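Local structure of BH1478 protein (Bacillus halodurans, 2QUP) at residues 37-42 with 81-86; 71-76 with 138-143; 75-80 with 103-108. The protein is of unknown function but belongs to the DUF327 family and folds into a bundle of four helices. All blocks are in the same frame, centred on the assembly; numbering follows the deposited sequence.

Contact 1 (37-42 with 81-86)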
loop_
_atom_site.group_PDB
_atom_site.type_symbol
_atom_site.label_atom_id
_atom_site.label_comp_id
_atom_site.label_asym_id
_atom_site.label_seq_id
_atom_site.Cartn_x
_atom_site.Cartn_y
_atom_site.Cartn_z
ATOM N N GLU A 37 12.306 -8.741 8.076
ATOM C CA GLU A 37 12.298 -7.604 8.988
ATOM C C GLU A 37 12.646 -6.295 8.286
ATOM O O GLU A 37 11.960 -5.287 8.467
ATOM C CB GLU A 37 13.290 -7.845 10.116
ATOM C CG GLU A 37 12.702 -7.735 11.500
ATOM C CD GLU A 37 13.451 -8.596 12.501
ATOM O OE1 GLU A 37 14.667 -8.363 12.701
ATOM O OE2 GLU A 37 12.824 -9.510 13.079
ATOM N N LYS A 38 13.712 -6.331 7.492
ATOM C CA LYS A 38 14.175 -5.174 6.736
ATOM C C LYS A 38 13.179 -4.776 5.677
ATOM O O LYS A 38 12.958 -3.602 5.462
ATOM C CB LYS A 38 15.533 -5.452 6.078
ATOM C CG LYS A 38 16.701 -5.420 7.048
ATOM C CD LYS A 38 18.034 -5.532 6.318
ATOM C CE LYS A 38 19.107 -6.181 7.203
ATOM N NZ LYS A 38 20.498 -5.809 6.801
ATOM N N ALA A 39 12.583 -5.759 5.010
ATOM C CA ALA A 39 11.535 -5.499 4.028
ATOM C C ALA A 39 10.320 -4.830 4.673
ATOM O O ALA A 39 9.742 -3.902 4.105
ATOM C CB ALA A 39 11.141 -6.785 3.340
ATOM N N TYR A 40 9.957 -5.293 5.868
ATOM C CA TYR A 40 8.899 -4.674 6.671
ATOM C C TYR A 40 9.205 -3.218 7.015
ATOM O O TYR A 40 8.317 -2.361 6.972
ATOM C CB TYR A 40 8.671 -5.468 7.968
ATOM C CG TYR A 40 7.553 -4.923 8.848
ATOM C CD1 TYR A 40 6.220 -5.131 8.516
ATOM C CD2 TYR A 40 7.831 -4.207 10.012
ATOM C CE1 TYR A 40 5.191 -4.640 9.313
ATOM C CE2 TYR A 40 6.798 -3.718 10.814
ATOM C CZ TYR A 40 5.487 -3.941 10.453
ATOM O OH TYR A 40 4.464 -3.464 11.234
ATOM N N GLU A 41 10.460 -2.960 7.377
ATOM C CA GLU A 41 10.921 -1.638 7.773
ATOM C C GLU A 41 10.881 -0.665 6.604
ATOM O O GLU A 41 10.508 0.488 6.778
ATOM C CB GLU A 41 12.355 -1.723 8.321
ATOM C CG GLU A 41 12.446 -1.916 9.847
ATOM C CD GLU A 41 13.821 -2.429 10.323
ATOM O OE1 GLU A 41 14.855 -2.066 9.708
ATOM O OE2 GLU A 41 13.862 -3.194 11.322
ATOM N N ARG A 42 11.280 -1.142 5.425
ATOM C CA ARG A 42 11.189 -0.390 4.175
ATOM C C ARG A 42 9.749 -0.030 3.816
ATOM O O ARG A 42 9.445 1.108 3.454
ATOM C CB ARG A 42 11.828 -1.186 3.045
ATOM C CG ARG A 42 13.319 -0.969 2.925
ATOM C CD ARG A 42 13.873 -1.566 1.638
ATOM N NE ARG A 42 14.308 -2.947 1.848
ATOM C CZ ARG A 42 13.759 -4.014 1.268
ATOM N NH1 ARG A 42 12.747 -3.885 0.410
ATOM N NH2 ARG A 42 14.226 -5.223 1.545
ATOM N N VAL A 81 3.299 -7.302 -1.760
ATOM C CA VAL A 81 2.994 -8.628 -2.350
ATOM C C VAL A 81 4.189 -9.566 -2.254
ATOM O O VAL A 81 4.042 -10.716 -1.872
ATOM C CB VAL A 81 2.509 -8.559 -3.828
ATOM C CG1 VAL A 81 2.228 -9.968 -4.385
ATOM C CG2 VAL A 81 1.246 -7.756 -3.955
ATOM N N GLU A 82 5.371 -9.060 -2.588
ATOM C CA GLU A 82 6.597 -9.848 -2.519
ATOM C C GLU A 82 6.882 -10.344 -1.108
ATOM O O GLU A 82 7.185 -11.523 -0.929
ATOM C CB GLU A 82 7.781 -9.052 -3.050
ATOM C CG GLU A 82 8.956 -9.919 -3.452
ATOM C CD GLU A 82 10.259 -9.160 -3.472
ATOM O OE1 GLU A 82 11.292 -9.778 -3.797
ATOM O OE2 GLU A 82 10.253 -7.947 -3.163
ATOM N N LEU A 83 6.757 -9.459 -0.115
ATOM C CA LEU A 83 6.816 -9.861 1.294
ATOM C C LEU A 83 5.694 -10.815 1.729
ATOM O O LEU A 83 5.972 -11.846 2.338
ATOM C CB LEU A 83 6.869 -8.637 2.219
ATOM C CG LEU A 83 7.056 -8.905 3.716
ATOM C CD1 LEU A 83 8.381 -9.628 4.003
ATOM C CD2 LEU A 83 6.935 -7.625 4.531
ATOM N N GLY A 84 4.443 -10.465 1.423
ATOM C CA GLY A 84 3.287 -11.325 1.681
ATOM C C GLY A 84 3.395 -12.778 1.249
ATOM O O GLY A 84 3.104 -13.689 2.032
ATOM N N LEU A 85 3.828 -12.979 0.007
ATOM C CA LEU A 85 3.993 -14.305 -0.566
ATOM C C LEU A 85 5.126 -15.082 0.087
ATOM O O LEU A 85 5.051 -16.305 0.176
ATOM C CB LEU A 85 4.217 -14.236 -2.088
ATOM C CG LEU A 85 3.105 -13.696 -3.001
ATOM C CD1 LEU A 85 3.622 -13.594 -4.422
ATOM C CD2 LEU A 85 1.818 -14.549 -2.954
ATOM N N ARG A 86 6.167 -14.388 0.540
ATOM C CA ARG A 86 7.245 -15.069 1.260
ATOM C C ARG A 86 6.835 -15.476 2.674
ATOM O O ARG A 86 7.126 -16.591 3.115
ATOM C CB ARG A 86 8.504 -14.219 1.299
ATOM C CG ARG A 86 9.788 -15.030 1.372
ATOM C CD ARG A 86 11.014 -14.174 1.052
ATOM N NE ARG A 86 11.167 -13.015 1.940
ATOM C CZ ARG A 86 11.061 -11.743 1.554
ATOM N NH1 ARG A 86 10.793 -11.447 0.289
ATOM N NH2 ARG A 86 11.224 -10.765 2.436
#

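Contact 2 (71-76 with 138-143)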
loop_
_atom_site.group_PDB
_atom_site.type_symbol
_atom_site.label_atom_id
_atom_site.label_comp_id
_atom_site.label_asym_id
_atom_site.label_seq_id
_atom_site.Cartn_x
_atom_site.Cartn_y
_atom_site.Cartn_z
ATOM N N GLU A 71 2.194 6.781 -7.661
ATOM C CA GLU A 71 3.512 6.195 -7.877
ATOM C C GLU A 71 4.103 5.592 -6.605
ATOM O O GLU A 71 4.830 4.604 -6.679
ATOM C CB GLU A 71 4.467 7.158 -8.585
ATOM C CG GLU A 71 4.274 7.186 -10.123
ATOM C CD GLU A 71 4.931 6.003 -10.841
ATOM O OE1 GLU A 71 4.208 5.071 -11.262
ATOM O OE2 GLU A 71 6.173 6.004 -10.984
ATOM N N LEU A 72 3.759 6.153 -5.449
ATOM C CA LEU A 72 4.153 5.596 -4.179
ATOM C C LEU A 72 3.343 4.339 -3.862
ATOM O O LEU A 72 3.897 3.339 -3.404
ATOM C CB LEU A 72 3.997 6.652 -3.076
ATOM C CG LEU A 72 4.967 7.827 -3.038
ATOM C CD1 LEU A 72 4.564 8.742 -1.912
ATOM C CD2 LEU A 72 6.407 7.347 -2.817
ATOM N N VAL A 73 2.025 4.397 -4.097
ATOM C CA VAL A 73 1.148 3.314 -3.736
ATOM C C VAL A 73 1.487 2.082 -4.564
ATOM O O VAL A 73 1.619 0.977 -4.022
ATOM C CB VAL A 73 -0.341 3.689 -3.936
ATOM C CG1 VAL A 73 -1.176 2.432 -3.885
ATOM C CG2 VAL A 73 -0.784 4.609 -2.832
ATOM N N LYS A 74 1.671 2.298 -5.863
ATOM C CA LYS A 74 2.101 1.258 -6.811
ATOM C C LYS A 74 3.433 0.624 -6.407
ATOM O O LYS A 74 3.647 -0.582 -6.580
ATOM C CB LYS A 74 2.194 1.843 -8.233
ATOM C CG LYS A 74 2.370 0.842 -9.382
ATOM C CD LYS A 74 2.123 1.517 -10.737
ATOM C CE LYS A 74 2.670 0.684 -11.901
ATOM N NZ LYS A 74 3.027 1.511 -13.103
ATOM N N GLU A 75 4.345 1.427 -5.868
ATOM C CA GLU A 75 5.620 0.875 -5.369
ATOM C C GLU A 75 5.466 0.007 -4.105
ATOM O O GLU A 75 6.173 -0.989 -3.928
ATOM C CB GLU A 75 6.602 1.988 -5.064
ATOM C CG GLU A 75 7.982 1.467 -4.676
ATOM C CD GLU A 75 8.896 2.554 -4.211
ATOM O OE1 GLU A 75 10.100 2.273 -3.989
ATOM O OE2 GLU A 75 8.400 3.692 -4.077
ATOM N N PHE A 76 4.562 0.428 -3.226
ATOM C CA PHE A 76 4.226 -0.292 -2.011
ATOM C C PHE A 76 3.630 -1.658 -2.335
ATOM O O PHE A 76 4.102 -2.654 -1.806
ATOM C CB PHE A 76 3.213 0.512 -1.175
ATOM C CG PHE A 76 2.995 -0.032 0.216
ATOM C CD1 PHE A 76 3.629 0.558 1.313
ATOM C CD2 PHE A 76 2.148 -1.135 0.434
ATOM C CE1 PHE A 76 3.428 0.057 2.625
ATOM C CE2 PHE A 76 1.948 -1.653 1.733
ATOM C CZ PHE A 76 2.567 -1.050 2.838
ATOM N N GLY A 138 -5.825 1.250 4.464
ATOM C CA GLY A 138 -6.395 0.078 5.124
ATOM C C GLY A 138 -6.260 -1.217 4.347
ATOM O O GLY A 138 -5.874 -2.241 4.900
ATOM N N LEU A 139 -6.553 -1.174 3.055
ATOM C CA LEU A 139 -6.252 -2.297 2.188
ATOM C C LEU A 139 -4.731 -2.564 2.108
ATOM O O LEU A 139 -4.288 -3.718 2.185
ATOM C CB LEU A 139 -6.861 -2.067 0.808
ATOM C CG LEU A 139 -8.397 -1.941 0.797
ATOM C CD1 LEU A 139 -8.906 -1.390 -0.524
ATOM C CD2 LEU A 139 -9.030 -3.272 1.087
ATOM N N LEU A 140 -3.943 -1.512 1.984
ATOM C CA LEU A 140 -2.488 -1.669 1.729
ATOM C C LEU A 140 -1.724 -2.422 2.802
ATOM O O LEU A 140 -0.815 -3.238 2.521
ATOM C CB LEU A 140 -1.837 -0.301 1.557
ATOM C CG LEU A 140 -1.928 0.426 0.209
ATOM C CD1 LEU A 140 -1.204 1.749 0.318
ATOM C CD2 LEU A 140 -1.384 -0.383 -0.962
ATOM N N ILE A 141 -2.044 -2.107 4.049
ATOM C CA ILE A 141 -1.338 -2.725 5.168
ATOM C C ILE A 141 -1.716 -4.206 5.328
ATOM O O ILE A 141 -0.969 -4.986 5.906
ATOM C CB ILE A 141 -1.526 -1.927 6.494
ATOM C CG1 ILE A 141 -3.006 -1.796 6.848
ATOM C CG2 ILE A 141 -0.886 -0.541 6.412
ATOM C CD1 ILE A 141 -3.263 -1.119 8.178
ATOM N N ASN A 142 -2.884 -4.587 4.813
ATOM C CA ASN A 142 -3.314 -5.982 4.826
ATOM C C ASN A 142 -2.697 -6.866 3.742
ATOM O O ASN A 142 -2.951 -8.068 3.727
ATOM C CB ASN A 142 -4.815 -6.069 4.676
ATOM C CG ASN A 142 -5.559 -5.455 5.830
ATOM O OD1 ASN A 142 -5.068 -5.398 6.950
ATOM N ND2 ASN A 142 -6.770 -5.003 5.559
ATOM N N ILE A 143 -1.930 -6.279 2.823
ATOM C CA ILE A 143 -1.371 -7.038 1.695
ATOM C C ILE A 143 -0.414 -8.068 2.231
ATOM O O ILE A 143 -0.545 -9.257 1.930
ATOM C CB ILE A 143 -0.671 -6.154 0.596
ATOM C CG1 ILE A 143 -1.717 -5.427 -0.257
ATOM C CG2 ILE A 143 0.059 -7.054 -0.393
ATOM C CD1 ILE A 143 -1.194 -4.220 -1.044
#

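Contact 3 (75-80 with 103-108)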
loop_
_atom_site.group_PDB
_atom_site.type_symbol
_atom_site.label_atom_id
_atom_site.label_comp_id
_atom_site.label_asym_id
_atom_site.label_seq_id
_atom_site.Cartn_x
_atom_site.Cartn_y
_atom_site.Cartn_z
ATOM N N GLU A 75 4.345 1.427 -5.868
ATOM C CA GLU A 75 5.620 0.875 -5.369
ATOM C C GLU A 75 5.466 0.007 -4.105
ATOM O O GLU A 75 6.173 -0.989 -3.928
ATOM C CB GLU A 75 6.602 1.988 -5.064
ATOM C CG GLU A 75 7.982 1.467 -4.676
ATOM C CD GLU A 75 8.896 2.554 -4.211
ATOM O OE1 GLU A 75 10.100 2.273 -3.989
ATOM O OE2 GLU A 75 8.400 3.692 -4.077
ATOM N N PHE A 76 4.562 0.428 -3.226
ATOM C CA PHE A 76 4.226 -0.292 -2.011
ATOM C C PHE A 76 3.630 -1.658 -2.335
ATOM O O PHE A 76 4.102 -2.654 -1.806
ATOM C CB PHE A 76 3.213 0.512 -1.175
ATOM C CG PHE A 76 2.995 -0.032 0.216
ATOM C CD1 PHE A 76 3.629 0.558 1.313
ATOM C CD2 PHE A 76 2.148 -1.135 0.434
ATOM C CE1 PHE A 76 3.428 0.057 2.625
ATOM C CE2 PHE A 76 1.948 -1.653 1.733
ATOM C CZ PHE A 76 2.567 -1.050 2.838
ATOM N N VAL A 77 2.567 -1.677 -3.152
ATOM C CA VAL A 77 1.925 -2.902 -3.598
ATOM C C VAL A 77 2.935 -3.948 -4.080
ATOM O O VAL A 77 2.915 -5.078 -3.614
ATOM C CB VAL A 77 0.863 -2.654 -4.657
ATOM C CG1 VAL A 77 0.307 -3.986 -5.209
ATOM C CG2 VAL A 77 -0.286 -1.831 -4.064
ATOM N N GLY A 78 3.825 -3.550 -4.978
ATOM C CA GLY A 78 4.894 -4.436 -5.462
ATOM C C GLY A 78 5.653 -5.064 -4.322
ATOM O O GLY A 78 5.790 -6.280 -4.263
ATOM N N ASP A 79 6.126 -4.230 -3.399
ATOM C CA ASP A 79 6.973 -4.693 -2.301
ATOM C C ASP A 79 6.218 -5.470 -1.235
ATOM O O ASP A 79 6.770 -6.380 -0.631
ATOM C CB ASP A 79 7.711 -3.525 -1.654
ATOM C CG ASP A 79 8.814 -2.968 -2.534
ATOM O OD1 ASP A 79 9.287 -1.852 -2.243
ATOM O OD2 ASP A 79 9.210 -3.635 -3.514
ATOM N N ALA A 80 4.965 -5.093 -0.993
ATOM C CA ALA A 80 4.124 -5.780 -0.030
ATOM C C ALA A 80 3.663 -7.162 -0.481
ATOM O O ALA A 80 3.631 -8.088 0.338
ATOM C CB ALA A 80 2.933 -4.930 0.340
ATOM N N LYS A 103 -6.782 -10.789 -3.812
ATOM C CA LYS A 103 -8.078 -10.115 -3.702
ATOM C C LYS A 103 -7.942 -8.691 -3.139
ATOM O O LYS A 103 -8.724 -7.792 -3.474
ATOM C CB LYS A 103 -9.043 -10.921 -2.829
ATOM C CG LYS A 103 -10.481 -10.317 -2.761
ATOM C CD LYS A 103 -11.215 -10.528 -1.402
ATOM C CE LYS A 103 -10.572 -9.788 -0.195
ATOM N NZ LYS A 103 -11.080 -8.397 0.084
ATOM N N ILE A 104 -6.965 -8.497 -2.266
ATOM C CA ILE A 104 -6.708 -7.187 -1.683
ATOM C C ILE A 104 -6.092 -6.266 -2.737
ATOM O O ILE A 104 -6.562 -5.142 -2.934
ATOM C CB ILE A 104 -5.807 -7.301 -0.418
ATOM C CG1 ILE A 104 -6.566 -7.961 0.728
ATOM C CG2 ILE A 104 -5.316 -5.942 0.052
ATOM C CD1 ILE A 104 -5.626 -8.582 1.734
ATOM N N VAL A 105 -5.070 -6.762 -3.437
ATOM C CA VAL A 105 -4.473 -6.054 -4.569
ATOM C C VAL A 105 -5.455 -5.619 -5.642
ATOM O O VAL A 105 -5.364 -4.498 -6.161
ATOM C CB VAL A 105 -3.350 -6.854 -5.222
ATOM C CG1 VAL A 105 -2.776 -6.088 -6.415
ATOM C CG2 VAL A 105 -2.287 -7.125 -4.210
ATOM N N LYS A 106 -6.393 -6.496 -5.961
ATOM C CA LYS A 106 -7.475 -6.164 -6.872
ATOM C C LYS A 106 -8.415 -5.080 -6.348
ATOM O O LYS A 106 -8.872 -4.228 -7.115
ATOM C CB LYS A 106 -8.209 -7.425 -7.353
ATOM C CG LYS A 106 -7.284 -8.365 -8.217
ATOM C CD LYS A 106 -8.020 -9.499 -8.970
ATOM C CE LYS A 106 -8.826 -10.402 -8.027
ATOM N NZ LYS A 106 -8.148 -11.694 -7.713
ATOM N N GLU A 107 -8.676 -5.075 -5.049
ATOM C CA GLU A 107 -9.519 -4.028 -4.460
ATOM C C GLU A 107 -8.814 -2.682 -4.367
ATOM O O GLU A 107 -9.470 -1.644 -4.408
ATOM C CB GLU A 107 -9.992 -4.424 -3.073
ATOM C CG GLU A 107 -11.415 -4.948 -3.001
ATOM C CD GLU A 107 -12.451 -3.951 -3.497
ATOM O OE1 GLU A 107 -13.374 -4.376 -4.232
ATOM O OE2 GLU A 107 -12.348 -2.753 -3.148
ATOM N N VAL A 108 -7.486 -2.709 -4.211
ATOM C CA VAL A 108 -6.665 -1.511 -4.206
ATOM C C VAL A 108 -6.759 -0.840 -5.575
ATOM O O VAL A 108 -7.035 0.360 -5.654
ATOM C CB VAL A 108 -5.141 -1.821 -3.877
ATOM C CG1 VAL A 108 -4.278 -0.607 -4.160
ATOM C CG2 VAL A 108 -4.955 -2.194 -2.415
#

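Contact 1 (37-42 with 81-86)
L83 of helix 63-88 reaches across to A39 and Y40 of helix 27-60, and its two methyls carry most of this small contact, which buries 125 Å² in all. The side chain leaves CA toward segment 37-42. From CB, the first torsion sets CG opposite the backbone N (chi1 -175°), which extends the branch point toward the other helix. There the chain forks. CD1 lies 4.0 Å from A39 CB, methyl against methyl. CD2 goes to the next residue and meets backbone first, at 4.0 Å from Y40 N, with Y40 CB a little farther off. The Y40 ring itself leads away from the contact. R86, one turn on from L83, bends at its third torsion (chi3 58°) and brings the edge of its guanidinium group over to A39, with NH2 4.1 Å from A39 CB. The methyl thus touches both a leucine branch and the rim of a charged group. The R86 group is tied down by a salt bridge from NE to D36, a charge that may also ease the nearness of R90. The axes of segments 37-42 and 81-86 pass 10.5 Å apart and their directions differ by 148°, the packing of two sequential, roughly antiparallel helices of the four-helix bundle. L83 also touches L43 of helix 27-60 and Y144 of helix 126-144, while V81 and L85 face helix 98-120.

Contact 2 (71-76 with 138-143)
F76 and V73 of helix 63-88 close on L140 of helix 126-144 at the centre of the four-helix bundle, in a buried and almost wholly apolar contact of 214 Å². The tight part is the F76 ring. With CG opposite the backbone N (chi1 -169°), the ring swings toward segment 138-143 and offers its edge to the L140 carbonyl, with CE2 3.3 Å from L140 O and the oxygen close to the ring plane. That oxygen also accepts the backbone N of I143 at 3.3 Å, so the ring's C-H edge adds a second, softer approach to it. M47 and I50 of helix 27-60 also pack on the ring. Were F76 replaced by an alanine, the space between L140 and these two residues would probably open into a gap, and the L140 carbonyl would lose its aromatic edge. The solvent side is looser: I141 and N142 point away from helix 63-88, as K74 does from helix 126-144, and I141 comes no nearer than 5.0 Å with its side chain. Back in the core, one methyl of L140 serves both partners: CD2 lies 3.9 Å from F76 CD2 and 4.1 Å from V73 CG1.

Contact 3 (75-80 with 103-108)
The amide of A80 binds F76 O with A80 N 2.7 Å from that oxygen, in the turn of helix 63-88 that carries V77 against V105 and V108 of helix 98-120. Across the contact itself the meeting is purely apolar and made by valine methyls. V77 divides its branches: CG1 goes to V105, 3.9 Å from V105 CG1 and 4.2 Å from V105 CG2, whereas CG2 lies 4.2 Å from V108 CG1. V77 crosses V105 at a slant but runs past V108 in the opposite sense. In V77, CG1 stands opposite the backbone N (chi1 174°) and CG2 beside it, which spreads the two methyls over two successive turns of the partner helix. This is side-by-side packing of two roughly antiparallel helices of the four-helix bundle, and 112 Å² is buried between the segments. Helix 126-144 covers the inner side, where L140 meets V77, L139 meets V108, and I143 touches both A80 and I104. On helix 98-120 itself, E107 OE1 forms a salt bridge with NE of R110. V108 N, in the same turn, gives its helical bond to I104 O at 2.9 Å.

All three contacts are made by helix 63-88, each to a different partner: helix 27-60 in contact 1, helix 126-144 in contact 2 and helix 98-120 in contact 3. Contacts 2 and 3 are neighbours, their centres about 5 Å apart, and they share E75 and F76; V77 CG2 of contact 3 lies 3.6 Å from L140 CD2 of contact 2. Contact 1 is more peripheral, its centre about 12 Å from the centre of each of the others. V81 bridges it to both: V81 N is 3.5 Å from I143 CG2, and V81 CG2 is 3.6 Å from V105 CG2. No active site or ligand is known to which these contacts could be related.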